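Local coordinates for protein N-alpha-acetyltransferase 30 (Saccharomyces cerevisiae, PDB 6YGB) that catalyses N-terminal methionine acetylation with acetyl-CoA as the catalytic subunit of the yeast NatC complex, at residues I65-D70 and G79-L84; K98-A103 and N128-M133; E114-T119 and K153-L158. One frame throughout, in Å; residues are numbered along the deposited sequence.

Contact 1 (I65-D70 and G79-L84); sequences IVCKMD and GYIGML. With COA (coenzyme A), chain D.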
loop_
_atom_site.group_PDB
_atom_site.type_symbol
_atom_site.label_atom_id
_atom_site.label_comp_id
_atom_site.label_asym_id
_atom_site.label_seq_id
_atom_site.Cartn_x
_atom_site.Cartn_y
_atom_site.Cartn_z
ATOM N N ILE A 65 4.360 -27.009 -9.702
ATOM C CA ILE A 65 4.677 -25.607 -9.961
ATOM C C ILE A 65 3.943 -25.212 -11.233
ATOM O O ILE A 65 3.835 -26.010 -12.168
ATOM C CB ILE A 65 6.200 -25.365 -10.070
ATOM C CG1 ILE A 65 6.502 -23.870 -10.152
ATOM C CG2 ILE A 65 6.794 -26.119 -11.259
ATOM C CD1 ILE A 65 7.962 -23.563 -10.137
ATOM N N VAL A 66 3.389 -24.001 -11.248
ATOM C CA VAL A 66 2.559 -23.535 -12.356
ATOM C C VAL A 66 3.060 -22.171 -12.811
ATOM O O VAL A 66 3.138 -21.240 -12.004
ATOM C CB VAL A 66 1.070 -23.442 -11.966
ATOM C CG1 VAL A 66 0.246 -23.019 -13.155
ATOM C CG2 VAL A 66 0.566 -24.766 -11.408
ATOM N N CYS A 67 3.359 -22.038 -14.109
ATOM C CA CYS A 67 3.976 -20.825 -14.635
ATOM C C CYS A 67 3.310 -20.339 -15.916
ATOM O O CYS A 67 2.570 -21.065 -16.582
ATOM C CB CYS A 67 5.468 -21.045 -14.916
ATOM S SG CYS A 67 6.388 -21.688 -13.518
ATOM N N LYS A 68 3.610 -19.085 -16.258
ATOM C CA LYS A 68 3.178 -18.482 -17.510
ATOM C C LYS A 68 4.281 -17.560 -18.006
ATOM O O LYS A 68 5.200 -17.204 -17.262
ATOM C CB LYS A 68 1.880 -17.685 -17.352
ATOM C CG LYS A 68 2.096 -16.284 -16.805
ATOM C CD LYS A 68 0.780 -15.574 -16.575
ATOM C CE LYS A 68 0.988 -14.077 -16.369
ATOM N NZ LYS A 68 1.475 -13.405 -17.605
ATOM N N MET A 69 4.173 -17.163 -19.274
ATOM C CA MET A 69 5.100 -16.200 -19.848
ATOM C C MET A 69 4.363 -15.340 -20.863
ATOM O O MET A 69 3.564 -15.846 -21.655
ATOM C CB MET A 69 6.301 -16.890 -20.501
ATOM C CG MET A 69 5.965 -17.884 -21.586
ATOM S SD MET A 69 7.461 -18.702 -22.160
ATOM C CE MET A 69 8.235 -17.380 -23.081
ATOM N N ASP A 70 4.636 -14.038 -20.829
ATOM C CA ASP A 70 4.007 -13.072 -21.715
ATOM C C ASP A 70 4.969 -11.922 -21.928
ATOM O O ASP A 70 5.787 -11.632 -21.047
ATOM C CB ASP A 70 2.694 -12.532 -21.135
ATOM C CG ASP A 70 1.494 -13.330 -21.568
ATOM O OD1 ASP A 70 1.501 -13.850 -22.705
ATOM O OD2 ASP A 70 0.538 -13.423 -20.770
ATOM N N GLY A 79 8.797 -14.312 -17.640
ATOM C CA GLY A 79 8.284 -15.519 -17.031
ATOM C C GLY A 79 7.666 -15.213 -15.683
ATOM O O GLY A 79 8.079 -14.292 -14.981
ATOM N N TYR A 80 6.646 -15.992 -15.326
ATOM C CA TYR A 80 5.885 -15.745 -14.107
ATOM C C TYR A 80 5.590 -17.057 -13.400
ATOM O O TYR A 80 5.102 -18.003 -14.024
ATOM C CB TYR A 80 4.575 -15.008 -14.413
ATOM C CG TYR A 80 3.721 -14.755 -13.193
ATOM C CD1 TYR A 80 4.099 -13.820 -12.241
ATOM C CD2 TYR A 80 2.531 -15.444 -12.997
ATOM C CE1 TYR A 80 3.322 -13.584 -11.121
ATOM C CE2 TYR A 80 1.746 -15.213 -11.881
ATOM C CZ TYR A 80 2.149 -14.285 -10.946
ATOM O OH TYR A 80 1.377 -14.050 -9.833
ATOM N N ILE A 81 5.886 -17.108 -12.102
ATOM C CA ILE A 81 5.592 -18.266 -11.269
ATOM C C ILE A 81 4.357 -17.932 -10.448
ATOM O O ILE A 81 4.415 -17.098 -9.540
ATOM C CB ILE A 81 6.780 -18.633 -10.372
ATOM C CG1 ILE A 81 8.016 -18.911 -11.224
ATOM C CG2 ILE A 81 6.456 -19.858 -9.529
ATOM C CD1 ILE A 81 9.255 -19.238 -10.424
ATOM N N GLY A 82 3.236 -18.573 -10.767
ATOM C CA GLY A 82 1.983 -18.280 -10.099
ATOM C C GLY A 82 1.651 -19.203 -8.945
ATOM O O GLY A 82 1.010 -18.782 -7.976
ATOM N N MET A 83 2.081 -20.460 -9.026
ATOM C CA MET A 83 1.705 -21.464 -8.041
ATOM C C MET A 83 2.877 -22.389 -7.746
ATOM O O MET A 83 3.563 -22.845 -8.667
ATOM C CB MET A 83 0.499 -22.275 -8.531
ATOM C CG MET A 83 -0.821 -21.526 -8.453
ATOM S SD MET A 83 -2.154 -22.289 -9.402
ATOM C CE MET A 83 -2.030 -21.375 -10.928
ATOM N N LEU A 84 3.098 -22.662 -6.461
ATOM C CA LEU A 84 4.126 -23.603 -6.024
ATOM C C LEU A 84 3.626 -24.294 -4.766
ATOM O O LEU A 84 3.309 -23.624 -3.778
ATOM C CB LEU A 84 5.452 -22.895 -5.754
ATOM C CG LEU A 84 6.562 -23.769 -5.162
ATOM C CD1 LEU A 84 6.917 -24.903 -6.114
ATOM C CD2 LEU A 84 7.793 -22.931 -4.831
HETATM N N1A COA D . 12.900 -21.883 6.373
HETATM C C2A COA D . 13.759 -21.131 5.640
HETATM N N3A COA D . 14.072 -21.500 4.359
HETATM C C4A COA D . 13.539 -22.606 3.823
HETATM C C5A COA D . 12.690 -23.353 4.546
HETATM C C6A COA D . 12.375 -22.972 5.843
HETATM N N6A COA D . 11.559 -23.383 7.016
HETATM N N7A COA D . 12.289 -24.401 3.800
HETATM C C8A COA D . 12.883 -24.315 2.604
HETATM N N9A COA D . 13.644 -23.218 2.631
HETATM C C1B COA D . 14.457 -22.578 1.814
HETATM C C2B COA D . 15.923 -22.821 2.187
HETATM O O2B COA D . 16.763 -21.851 1.480
HETATM C C3B COA D . 16.138 -24.043 1.703
HETATM O O3B COA D . 17.554 -24.327 1.647
HETATM P P3B COA D . 18.344 -24.773 3.008
HETATM O O7A COA D . 18.397 -26.287 3.088
HETATM O O8A COA D . 19.750 -24.225 2.971
HETATM O O9A COA D . 17.649 -24.248 4.240
HETATM C C4B COA D . 15.449 -23.958 0.218
HETATM O O4B COA D . 14.367 -23.226 0.371
HETATM C C5B COA D . 15.082 -25.333 -0.320
HETATM O O5B COA D . 13.845 -25.766 0.289
HETATM P P1A COA D . 12.948 -27.058 -0.373
HETATM O O1A COA D . 13.221 -28.320 0.438
HETATM O O2A COA D . 13.340 -27.265 -1.805
HETATM O O3A COA D . 11.332 -26.696 -0.314
HETATM P P2A COA D . 10.100 -27.709 0.151
HETATM O O4A COA D . 9.850 -28.774 -0.904
HETATM O O5A COA D . 10.451 -28.371 1.459
HETATM O O6A COA D . 8.754 -26.748 0.342
HETATM C CBP COA D . 7.725 -24.510 0.078
HETATM C CCP COA D . 8.994 -25.373 0.413
HETATM C CDP COA D . 8.075 -22.991 0.348
HETATM C CEP COA D . 7.337 -24.675 -1.424
HETATM C CAP COA D . 6.540 -24.955 0.975
HETATM O OAP COA D . 6.582 -24.286 2.166
HETATM C C9P COA D . 5.211 -24.671 0.275
HETATM O O9P COA D . 4.554 -25.580 -0.129
HETATM N N8P COA D . 4.745 -23.299 0.099
HETATM C C7P COA D . 3.466 -23.043 -0.575
HETATM C C6P COA D . 3.124 -21.539 -0.545
HETATM C C5P COA D . 4.295 -20.718 -1.027
HETATM O O5P COA D . 5.150 -20.432 -0.269
HETATM N N4P COA D . 4.372 -20.263 -2.432
HETATM C C3P COA D . 5.543 -19.446 -2.897
HETATM C C2P COA D . 5.072 -18.180 -3.667
HETATM S S1P COA D . 5.163 -18.431 -5.485
#
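Val66 and Met83 face each other as an antiparallel hydrogen-bonded pair, and their side chains run side by side in the same direction from the sheet. Met83 sends CG along a path anti to its carbonyl carbon (chi1 -75°), and a bend at chi3 turns the terminal methyl toward Val66, setting CE 3.6 Å from Val66 CG1. The flexible thioether thus moulds itself to the compact, beta-branched valine, and Phe39 of helix 33-42 packs on both. Their backbones make an unequal exchange. Val66 N gives a hydrogen bond of 2.8 Å to Met83 O, while Val66 O receives two donors: Gly82 N at 2.9 Å, nearly in line with the C=O bond, and Met83 N at 3.3 Å, lying in the carbonyl plane on a lone pair. Two residues opposite one make a classic beta bulge. At Gly82, which has no side chain, psi drops to -31°, and the Tyr80 ring can lie close by.

Tyr80 pairs with Lys68 through Lys68 N to Tyr80 O and Tyr80 N to Lys68 O, the latter 2.7 Å long. Lys68 CG reaches Tyr80 CB at 3.7 Å, and the lysine methylenes pass obliquely by the tyrosine at CB and CD2. The phenol OH is hydrogen-bonded to Glu118. On the opposite face of the sheet, Ile65 CD1 meets Ile81 CG2 at 4.0 Å beneath helix 95-109. Just past the bulge, Leu84 O lies 3.3 Å from coenzyme A C7P. A bulged strand running beside pantetheine is a hallmark of the GNAT acetyltransferase fold.

Contact 2 (K98-A103 and N128-M133); sequences KLVEIA and NLYEGM. With COA (coenzyme A), chain D.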
loop_
_atom_site.group_PDB
_atom_site.type_symbol
_atom_site.label_atom_id
_atom_site.label_comp_id
_atom_site.label_asym_id
_atom_site.label_seq_id
_atom_site.Cartn_x
_atom_site.Cartn_y
_atom_site.Cartn_z
ATOM N N LYS A 98 13.939 -28.023 -6.609
ATOM C CA LYS A 98 14.098 -28.676 -7.900
ATOM C C LYS A 98 12.989 -28.270 -8.864
ATOM O O LYS A 98 13.235 -28.115 -10.064
ATOM C CB LYS A 98 14.130 -30.192 -7.720
ATOM C CG LYS A 98 14.792 -30.912 -8.875
ATOM C CD LYS A 98 16.178 -30.340 -9.116
ATOM C CE LYS A 98 16.859 -31.006 -10.292
ATOM N NZ LYS A 98 18.213 -30.429 -10.524
ATOM N N LEU A 99 11.764 -28.090 -8.358
ATOM C CA LEU A 99 10.662 -27.695 -9.230
ATOM C C LEU A 99 10.867 -26.284 -9.767
ATOM O O LEU A 99 10.573 -26.007 -10.936
ATOM C CB LEU A 99 9.327 -27.807 -8.487
ATOM C CG LEU A 99 8.692 -29.199 -8.350
ATOM C CD1 LEU A 99 7.601 -29.184 -7.295
ATOM C CD2 LEU A 99 8.129 -29.688 -9.677
ATOM N N VAL A 100 11.379 -25.376 -8.934
ATOM C CA VAL A 100 11.660 -24.024 -9.407
ATOM C C VAL A 100 12.796 -24.045 -10.422
ATOM O O VAL A 100 12.747 -23.345 -11.442
ATOM C CB VAL A 100 11.969 -23.091 -8.222
ATOM C CG1 VAL A 100 12.417 -21.725 -8.720
ATOM C CG2 VAL A 100 10.754 -22.945 -7.332
ATOM N N GLU A 101 13.824 -24.863 -10.172
ATOM C CA GLU A 101 14.948 -24.953 -11.100
ATOM C C GLU A 101 14.505 -25.458 -12.468
ATOM O O GLU A 101 14.904 -24.901 -13.499
ATOM C CB GLU A 101 16.036 -25.862 -10.528
ATOM C CG GLU A 101 16.837 -25.261 -9.387
ATOM C CD GLU A 101 17.864 -26.229 -8.826
ATOM O OE1 GLU A 101 17.802 -27.430 -9.173
ATOM O OE2 GLU A 101 18.735 -25.789 -8.044
ATOM N N ILE A 102 13.677 -26.511 -12.500
ATOM C CA ILE A 102 13.276 -27.072 -13.787
ATOM C C ILE A 102 12.350 -26.117 -14.531
ATOM O O ILE A 102 12.418 -26.013 -15.763
ATOM C CB ILE A 102 12.646 -28.471 -13.609
ATOM C CG1 ILE A 102 12.201 -29.044 -14.954
ATOM C CG2 ILE A 102 11.458 -28.444 -12.668
ATOM C CD1 ILE A 102 11.741 -30.477 -14.869
ATOM N N ALA A 103 11.508 -25.373 -13.811
ATOM C CA ALA A 103 10.615 -24.425 -14.475
ATOM C C ALA A 103 11.389 -23.240 -15.041
ATOM O O ALA A 103 11.177 -22.842 -16.193
ATOM C CB ALA A 103 9.532 -23.946 -13.508
ATOM N N ASN A 128 13.968 -17.391 1.082
ATOM C CA ASN A 128 15.265 -18.065 1.080
ATOM C C ASN A 128 15.479 -18.864 -0.198
ATOM O O ASN A 128 16.558 -18.821 -0.798
ATOM C CB ASN A 128 15.382 -18.979 2.296
ATOM C CG ASN A 128 16.111 -18.325 3.433
ATOM O OD1 ASN A 128 17.288 -18.592 3.664
ATOM N ND2 ASN A 128 15.418 -17.447 4.151
ATOM N N LEU A 129 14.466 -19.626 -0.607
ATOM C CA LEU A 129 14.561 -20.410 -1.834
ATOM C C LEU A 129 14.893 -19.522 -3.029
ATOM O O LEU A 129 15.805 -19.823 -3.807
ATOM C CB LEU A 129 13.246 -21.161 -2.061
ATOM C CG LEU A 129 13.142 -22.276 -3.099
ATOM C CD1 LEU A 129 11.866 -23.070 -2.868
ATOM C CD2 LEU A 129 13.159 -21.723 -4.514
ATOM N N TYR A 130 14.164 -18.419 -3.186
ATOM C CA TYR A 130 14.267 -17.610 -4.397
ATOM C C TYR A 130 15.497 -16.709 -4.383
ATOM O O TYR A 130 16.235 -16.645 -5.371
ATOM C CB TYR A 130 12.995 -16.783 -4.573
ATOM C CG TYR A 130 11.813 -17.621 -4.980
ATOM C CD1 TYR A 130 11.929 -18.565 -5.991
ATOM C CD2 TYR A 130 10.587 -17.483 -4.347
ATOM C CE1 TYR A 130 10.854 -19.339 -6.369
ATOM C CE2 TYR A 130 9.504 -18.259 -4.715
ATOM C CZ TYR A 130 9.646 -19.183 -5.732
ATOM O OH TYR A 130 8.576 -19.957 -6.106
ATOM N N GLU A 131 15.726 -15.995 -3.278
ATOM C CA GLU A 131 16.873 -15.095 -3.208
ATOM C C GLU A 131 18.189 -15.857 -3.303
ATOM O O GLU A 131 19.170 -15.335 -3.841
ATOM C CB GLU A 131 16.805 -14.272 -1.924
ATOM C CG GLU A 131 15.588 -13.357 -1.866
ATOM C CD GLU A 131 15.276 -12.871 -0.462
ATOM O OE1 GLU A 131 16.027 -13.220 0.476
ATOM O OE2 GLU A 131 14.274 -12.142 -0.299
ATOM N N GLY A 132 18.229 -17.094 -2.806
ATOM C CA GLY A 132 19.407 -17.925 -2.980
ATOM C C GLY A 132 19.638 -18.353 -4.414
ATOM O O GLY A 132 20.736 -18.811 -4.744
ATOM N N MET A 133 18.624 -18.224 -5.272
ATOM C CA MET A 133 18.759 -18.503 -6.694
ATOM C C MET A 133 19.160 -17.271 -7.493
ATOM O O MET A 133 19.466 -17.389 -8.682
ATOM C CB MET A 133 17.450 -19.073 -7.245
ATOM C CG MET A 133 17.159 -20.494 -6.809
ATOM S SD MET A 133 15.806 -21.205 -7.763
ATOM C CE MET A 133 15.689 -22.839 -7.035
HETATM N N1A COA D . 12.900 -21.883 6.373
HETATM C C2A COA D . 13.759 -21.131 5.640
HETATM N N3A COA D . 14.072 -21.500 4.359
HETATM C C4A COA D . 13.539 -22.606 3.823
HETATM C C5A COA D . 12.690 -23.353 4.546
HETATM C C6A COA D . 12.375 -22.972 5.843
HETATM N N6A COA D . 11.559 -23.383 7.016
HETATM N N7A COA D . 12.289 -24.401 3.800
HETATM C C8A COA D . 12.883 -24.315 2.604
HETATM N N9A COA D . 13.644 -23.218 2.631
HETATM C C1B COA D . 14.457 -22.578 1.814
HETATM C C2B COA D . 15.923 -22.821 2.187
HETATM O O2B COA D . 16.763 -21.851 1.480
HETATM C C3B COA D . 16.138 -24.043 1.703
HETATM O O3B COA D . 17.554 -24.327 1.647
HETATM P P3B COA D . 18.344 -24.773 3.008
HETATM O O7A COA D . 18.397 -26.287 3.088
HETATM O O8A COA D . 19.750 -24.225 2.971
HETATM O O9A COA D . 17.649 -24.248 4.240
HETATM C C4B COA D . 15.449 -23.958 0.218
HETATM O O4B COA D . 14.367 -23.226 0.371
HETATM C C5B COA D . 15.082 -25.333 -0.320
HETATM O O5B COA D . 13.845 -25.766 0.289
HETATM P P1A COA D . 12.948 -27.058 -0.373
HETATM O O1A COA D . 13.221 -28.320 0.438
HETATM O O2A COA D . 13.340 -27.265 -1.805
HETATM O O3A COA D . 11.332 -26.696 -0.314
HETATM P P2A COA D . 10.100 -27.709 0.151
HETATM O O4A COA D . 9.850 -28.774 -0.904
HETATM O O5A COA D . 10.451 -28.371 1.459
HETATM O O6A COA D . 8.754 -26.748 0.342
HETATM C CBP COA D . 7.725 -24.510 0.078
HETATM C CCP COA D . 8.994 -25.373 0.413
HETATM C CDP COA D . 8.075 -22.991 0.348
HETATM C CEP COA D . 7.337 -24.675 -1.424
HETATM C CAP COA D . 6.540 -24.955 0.975
HETATM O OAP COA D . 6.582 -24.286 2.166
HETATM C C9P COA D . 5.211 -24.671 0.275
HETATM O O9P COA D . 4.554 -25.580 -0.129
HETATM N N8P COA D . 4.745 -23.299 0.099
HETATM C C7P COA D . 3.466 -23.043 -0.575
HETATM C C6P COA D . 3.124 -21.539 -0.545
HETATM C C5P COA D . 4.295 -20.718 -1.027
HETATM O O5P COA D . 5.150 -20.432 -0.269
HETATM N N4P COA D . 4.372 -20.263 -2.432
HETATM C C3P COA D . 5.543 -19.446 -2.897
HETATM C C2P COA D . 5.072 -18.180 -3.667
HETATM S S1P COA D . 5.163 -18.431 -5.485
#
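Leu129, Tyr130 and Met133 converge on Val100, joining two helices that both lie beside the cofactor in this GNAT fold. Helix 95-109 follows the loop whose Gly92 and Gly94 amides bind coenzyme A; helix 124-131 contacts the ribose and the thiol end of the same ligand. No hydrogen bond links the two segments, and the interface is a small apolar patch.

Asn128 belongs to the ligand side, with CB 3.3 Å from the ribose oxygen O2B of coenzyme A. Leu129 serves both partners: its CB packs 3.4 Å from ribose O4B, whereas its branch CD2 extends to Val100 CG2 at 3.9 Å. A branched leucine is well suited to filling the wedge between nucleotide and helix.

Tyr130 leaves its helix with CG anti to the carbonyl carbon (chi1 -72°), which carries the ring across to the valine. Val100 CG1 comes in at the ring edge, in its plane, 3.7 Å from CE1. Phe135 makes an edge-to-face stack with the same ring, and the phenol oxygen OH stands 3.8 Å from coenzyme A S1P, the thiol that carries the acetyl group in the donor. This packing is consistent with holding the hydroxyl near the thiol end of the cofactor.

Glu131 takes no part in the packing on Val100; it forms salt bridges to Arg137 and to Lys461 of the N-alpha-acetyltransferase 35 chain. Finally Met133, its thioether stretched straight beyond CG, crosses to helix 95-109: SD lies 3.6 Å from Val100 CG1, and the terminal CE rests 3.6 Å from Glu101 CG.

Contact 3 (E114-T119 and K153-L158); sequences EIMLET and KLILPL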
loop_
_atom_site.group_PDB
_atom_site.type_symbol
_atom_site.label_atom_id
_atom_site.label_comp_id
_atom_site.label_asym_id
_atom_site.label_seq_id
_atom_site.Cartn_x
_atom_site.Cartn_y
_atom_site.Cartn_z
ATOM N N GLU A 114 13.360 -12.516 -18.016
ATOM C CA GLU A 114 13.319 -12.371 -16.571
ATOM C C GLU A 114 12.195 -13.236 -16.022
ATOM O O GLU A 114 11.282 -13.634 -16.748
ATOM C CB GLU A 114 13.112 -10.908 -16.179
ATOM C CG GLU A 114 11.785 -10.347 -16.654
ATOM C CD GLU A 114 11.710 -8.842 -16.517
ATOM O OE1 GLU A 114 12.775 -8.192 -16.465
ATOM O OE2 GLU A 114 10.586 -8.302 -16.472
ATOM N N ILE A 115 12.271 -13.522 -14.724
ATOM C CA ILE A 115 11.248 -14.286 -14.020
ATOM C C ILE A 115 10.705 -13.427 -12.891
ATOM O O ILE A 115 11.475 -12.786 -12.169
ATOM C CB ILE A 115 11.800 -15.612 -13.463
ATOM C CG1 ILE A 115 12.591 -16.358 -14.536
ATOM C CG2 ILE A 115 10.656 -16.478 -12.957
ATOM C CD1 ILE A 115 11.743 -16.850 -15.680
ATOM N N MET A 116 9.386 -13.433 -12.721
ATOM C CA MET A 116 8.749 -12.592 -11.720
ATOM C C MET A 116 7.799 -13.410 -10.858
ATOM O O MET A 116 7.094 -14.293 -11.356
ATOM C CB MET A 116 7.987 -11.441 -12.378
ATOM C CG MET A 116 7.588 -10.326 -11.426
ATOM S SD MET A 116 5.996 -10.581 -10.620
ATOM C CE MET A 116 4.888 -10.372 -12.010
ATOM N N LEU A 117 7.776 -13.101 -9.564
ATOM C CA LEU A 117 6.822 -13.718 -8.659
ATOM C C LEU A 117 6.532 -12.749 -7.525
ATOM O O LEU A 117 7.298 -11.818 -7.265
ATOM C CB LEU A 117 7.338 -15.059 -8.113
ATOM C CG LEU A 117 8.575 -15.036 -7.208
ATOM C CD1 LEU A 117 8.164 -15.104 -5.752
ATOM C CD2 LEU A 117 9.533 -16.171 -7.553
ATOM N N GLU A 118 5.405 -12.968 -6.862
ATOM C CA GLU A 118 5.084 -12.261 -5.635
ATOM C C GLU A 118 5.020 -13.271 -4.503
ATOM O O GLU A 118 4.665 -14.435 -4.712
ATOM C CB GLU A 118 3.757 -11.509 -5.726
ATOM C CG GLU A 118 3.620 -10.624 -6.942
ATOM C CD GLU A 118 2.817 -11.288 -8.038
ATOM O OE1 GLU A 118 2.295 -12.393 -7.790
ATOM O OE2 GLU A 118 2.703 -10.714 -9.138
ATOM N N THR A 119 5.371 -12.819 -3.306
ATOM C CA THR A 119 5.295 -13.681 -2.137
ATOM C C THR A 119 5.141 -12.813 -0.898
ATOM O O THR A 119 5.378 -11.602 -0.932
ATOM C CB THR A 119 6.528 -14.581 -2.025
ATOM O OG1 THR A 119 6.396 -15.424 -0.877
ATOM C CG2 THR A 119 7.781 -13.750 -1.893
ATOM N N LYS A 153 7.814 -8.231 -4.404
ATOM C CA LYS A 153 7.889 -8.602 -5.805
ATOM C C LYS A 153 9.335 -8.983 -6.085
ATOM O O LYS A 153 10.245 -8.174 -5.864
ATOM C CB LYS A 153 7.438 -7.446 -6.694
ATOM C CG LYS A 153 7.333 -7.761 -8.180
ATOM C CD LYS A 153 6.786 -6.558 -8.932
ATOM C CE LYS A 153 6.412 -6.914 -10.355
ATOM N NZ LYS A 153 5.615 -5.834 -10.994
ATOM N N LEU A 154 9.547 -10.216 -6.534
ATOM C CA LEU A 154 10.877 -10.759 -6.775
ATOM C C LEU A 154 11.098 -10.931 -8.272
ATOM O O LEU A 154 10.228 -11.466 -8.972
ATOM C CB LEU A 154 11.056 -12.101 -6.059
ATOM C CG LEU A 154 10.795 -12.110 -4.552
ATOM C CD1 LEU A 154 11.033 -13.491 -3.937
ATOM C CD2 LEU A 154 11.658 -11.069 -3.876
ATOM N N ILE A 155 12.260 -10.494 -8.756
ATOM C CA ILE A 155 12.611 -10.608 -10.166
ATOM C C ILE A 155 14.005 -11.203 -10.286
ATOM O O ILE A 155 14.918 -10.823 -9.548
ATOM C CB ILE A 155 12.514 -9.251 -10.887
ATOM C CG1 ILE A 155 11.046 -8.886 -11.081
ATOM C CG2 ILE A 155 13.203 -9.300 -12.249
ATOM C CD1 ILE A 155 10.764 -7.424 -10.953
ATOM N N LEU A 156 14.157 -12.149 -11.196
ATOM C CA LEU A 156 15.447 -12.767 -11.492
ATOM C C LEU A 156 15.787 -12.478 -12.943
ATOM O O LEU A 156 15.118 -13.007 -13.851
ATOM C CB LEU A 156 15.408 -14.275 -11.248
ATOM C CG LEU A 156 16.593 -15.092 -11.768
ATOM C CD1 LEU A 156 17.815 -14.959 -10.863
ATOM C CD2 LEU A 156 16.208 -16.557 -11.960
ATOM N N PRO A 157 16.799 -11.660 -13.227
ATOM C CA PRO A 157 17.108 -11.336 -14.625
ATOM C C PRO A 157 17.888 -12.465 -15.285
ATOM O O PRO A 157 18.878 -12.957 -14.740
ATOM C CB PRO A 157 17.950 -10.062 -14.510
ATOM C CG PRO A 157 18.624 -10.204 -13.200
ATOM C CD PRO A 157 17.680 -10.946 -12.286
ATOM N N LEU A 158 17.424 -12.882 -16.459
ATOM C CA LEU A 158 18.109 -13.899 -17.244
ATOM C C LEU A 158 18.909 -13.305 -18.394
ATOM O O LEU A 158 19.917 -13.889 -18.804
ATOM C CB LEU A 158 17.096 -14.916 -17.784
ATOM C CG LEU A 158 16.179 -15.553 -16.727
ATOM C CD1 LEU A 158 15.137 -16.447 -17.373
ATOM C CD2 LEU A 158 16.985 -16.332 -15.689
#
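Antiparallel neighbours in the mixed central sheet, strands 114-120 and 151-157 are joined by two hydrogen-bonded pairs, Ile115 with Leu156 and Leu117 with Leu154. Leu154 N to Leu117 O is the straightest bond, 2.9 Å long with an N-H...O angle of 173°. By contrast, Ile115 N approaches Leu156 O tilted 27° from the carbonyl plane. Between the pairs, CA-H groups also point at carbonyls, among them Ile155 CA to Ile115 O at 3.2 Å.

Ile115, Leu117, Leu154 and Leu156 present aliphatic side chains to one face, which suits their burial. Leu117 CD1 meets Leu154 CD1 at 3.8 Å, and Thr119 adds its methyl CG2 to the same Leu154 branch, also at 3.8 Å. Helix 124-131 covers this end, through Tyr130 on Leu117 and Leu127 on Leu154. In the GNAT fold the seventh strand in sequence inserts between the fifth and the sixth, and here 151-157 separates 114-120 from 136-141 in just that way. Past its end, Leu158 CD1 folds back to Ile115 CG1 at 3.8 Å.

The other face is more mixed. Met116, bent at chi2 (-88°) and chi3, lays SD 3.7 Å from Lys153 CE, while its CG touches Ile155 CG1 at 3.8 Å. The lysine's extended methylenes suit this apolar neighbour. Glu114 is buried, but its carboxylate forms salt bridges to Arg76 and Arg78.

In the fold
All three contacts are largely buried, yet they differ in depth and chemistry. Contact 1 lies nearest the chain's centre, and contacts 1 and 3 are strand pairings in one sheet, joined where Gly79 exchanges probable backbone hydrogen bonds with Glu114 and Met116. Contact 2 has no hydrogen bond across it: two helices meet through side chains alone over the sheet, with Tyr130 packing on Leu84 of contact 1 and on Leu117 of contact 3. Contact 1 meets coenzyme A's pantetheine arm, contact 2 its nucleoside end and thiol; contact 3 reaches it at Glu118 and Thr119 and is otherwise regular strand pairing. Contacts 2 and 3 both reach N-alpha-acetyltransferase 35; contact 1 touches no other protein chain.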